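Methyltransferase (Streptococcus pyogenes, PDB 2ESR) probably transfers a methyl group from S-adenosylmethionine to a guanine of ribosomal RNA, as RsmD-type relatives do. Local coordinates at residues A[20-25]-A[133-138]. Sequence-based numbering, arbitrary orientation.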
loop_
_atom_site.group_PDB
_atom_site.type_symbol
_atom_site.label_atom_id
_atom_site.label_comp_id
_atom_site.label_asym_id
_atom_site.label_seq_id
_atom_site.Cartn_x
_atom_site.Cartn_y
_atom_site.Cartn_z
ATOM N N GLY A 20 22.154 11.304 2.503
ATOM C CA GLY A 20 22.264 12.454 3.378
ATOM C C GLY A 20 22.122 13.746 2.594
ATOM O O GLY A 20 21.419 14.665 3.014
ATOM N N ALA A 21 22.786 13.809 1.445
ATOM C CA ALA A 21 22.743 14.989 0.588
ATOM C C ALA A 21 21.333 15.209 0.052
ATOM O O ALA A 21 20.796 16.313 0.116
ATOM C CB ALA A 21 23.713 14.825 -0.566
ATOM N N ILE A 22 20.737 14.150 -0.484
ATOM C CA ILE A 22 19.392 14.240 -1.024
ATOM C C ILE A 22 18.410 14.749 0.026
ATOM O O ILE A 22 17.658 15.691 -0.213
ATOM C CB ILE A 22 18.909 12.866 -1.531
ATOM C CG1 ILE A 22 19.747 12.446 -2.743
ATOM C CG2 ILE A 22 17.423 12.923 -1.867
ATOM C CD1 ILE A 22 19.399 11.070 -3.293
ATOM N N PHE A 23 18.421 14.135 1.201
ATOM C CA PHE A 23 17.480 14.546 2.222
ATOM C C PHE A 23 17.734 15.911 2.826
ATOM O O PHE A 23 16.833 16.495 3.422
ATOM C CB PHE A 23 17.362 13.454 3.284
ATOM C CG PHE A 23 16.524 12.297 2.827
ATOM C CD1 PHE A 23 15.134 12.403 2.806
ATOM C CD2 PHE A 23 17.117 11.142 2.328
ATOM C CE1 PHE A 23 14.345 11.382 2.293
ATOM C CE2 PHE A 23 16.336 10.109 1.808
ATOM C CZ PHE A 23 14.942 10.233 1.791
ATOM N N ASN A 24 18.946 16.431 2.659
ATOM C CA ASN A 24 19.240 17.767 3.163
ATOM C C ASN A 24 18.613 18.755 2.190
ATOM O O ASN A 24 18.376 19.917 2.521
ATOM C CB ASN A 24 20.751 18.009 3.253
ATOM C CG ASN A 24 21.373 17.343 4.459
ATOM O OD1 ASN A 24 20.758 17.280 5.525
ATOM N ND2 ASN A 24 22.601 16.857 4.307
HETATM N N MSE A 25 18.334 18.275 0.986
HETATM C CA MSE A 25 17.720 19.101 -0.046
HETATM C C MSE A 25 16.218 19.223 0.155
HETATM O O MSE A 25 15.645 20.305 0.007
HETATM C CB MSE A 25 17.944 18.490 -1.428
HETATM C CG MSE A 25 19.355 18.514 -1.950
HETATM SE SE MSE A 25 19.390 17.646 -3.682
HETATM C CE MSE A 25 18.291 18.890 -4.673
HETATM N N MSE A 133 6.546 16.881 -3.642
HETATM C CA MSE A 133 7.917 17.038 -4.079
HETATM C C MSE A 133 8.180 15.770 -4.896
HETATM O O MSE A 133 8.040 14.651 -4.381
HETATM C CB MSE A 133 8.886 17.113 -2.897
HETATM C CG MSE A 133 8.909 18.470 -2.231
HETATM SE SE MSE A 133 10.257 18.488 -0.865
HETATM C CE MSE A 133 9.372 17.398 0.425
ATOM N N VAL A 134 8.491 15.940 -6.179
ATOM C CA VAL A 134 8.817 14.808 -7.047
ATOM C C VAL A 134 10.332 14.879 -7.227
ATOM O O VAL A 134 10.868 15.772 -7.906
ATOM C CB VAL A 134 8.107 14.896 -8.416
ATOM C CG1 VAL A 134 8.497 13.695 -9.279
ATOM C CG2 VAL A 134 6.597 14.891 -8.212
ATOM N N VAL A 135 11.012 13.941 -6.582
ATOM C CA VAL A 135 12.465 13.870 -6.579
ATOM C C VAL A 135 12.995 12.891 -7.601
ATOM O O VAL A 135 12.722 11.690 -7.537
ATOM C CB VAL A 135 12.974 13.461 -5.178
ATOM C CG1 VAL A 135 14.481 13.434 -5.159
ATOM C CG2 VAL A 135 12.444 14.436 -4.135
ATOM N N CYS A 136 13.783 13.413 -8.532
ATOM C CA CYS A 136 14.354 12.609 -9.594
ATOM C C CYS A 136 15.858 12.486 -9.456
ATOM O O CYS A 136 16.555 13.490 -9.362
ATOM C CB CYS A 136 14.044 13.245 -10.946
ATOM S SG CYS A 136 12.298 13.614 -11.210
ATOM N N GLU A 137 16.357 11.256 -9.435
ATOM C CA GLU A 137 17.801 11.041 -9.355
ATOM C C GLU A 137 18.186 10.443 -10.699
ATOM O O GLU A 137 17.608 9.442 -11.132
ATOM C CB GLU A 137 18.155 10.084 -8.212
ATOM C CG GLU A 137 19.652 9.815 -8.098
ATOM C CD GLU A 137 20.022 9.072 -6.828
ATOM O OE1 GLU A 137 19.274 8.148 -6.439
ATOM O OE2 GLU A 137 21.067 9.406 -6.226
ATOM N N THR A 138 19.150 11.065 -11.368
ATOM C CA THR A 138 19.583 10.612 -12.690
ATOM C C THR A 138 21.084 10.803 -12.855
ATOM O O THR A 138 21.757 11.281 -11.947
ATOM C CB THR A 138 18.924 11.449 -13.792
ATOM O OG1 THR A 138 19.448 12.785 -13.737
ATOM C CG2 THR A 138 17.415 11.509 -13.591
#
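Ile22 reaches from helix 19-26 onto strand 132-139 and overlaps two of its residues, Val135 with one branch and Glu137 with the other. The branches divide the work: CG2 lies anti to the backbone N and meets CG1 of Val135 at 4.4 Å, a loose apolar contact, while CG1, anti to the carbonyl carbon (chi1 -67°), sends the ethyl arm toward the carboxylate. There Ile22 CD1 stops 3.8 Å from OE2 of Glu137. The glutamate's extended chain carries its carboxylate out to this methyl. The two side chains cross at about a right angle.

Val135 and Glu137, two residues apart on the strand, both direct CB to the helix side of the central sheet; Val134 and Cys136 face helix 111-124 behind it. Val135 also packs on Leu103 and Phe105 of the neighbouring strand 101-106, and Tyr159 of strand 151-159 touches Ile22. The short helix 19-26 packs on one face of the mixed Rossmann-like sheet, with Ile22 touching both strands 132-139 and 151-159. Across these segments the attachment is van der Waals in kind: the methyl offers Glu137 no hydrogen bond, but the residue is partly exposed, and its carboxylate can probably be solvated away from the methyl.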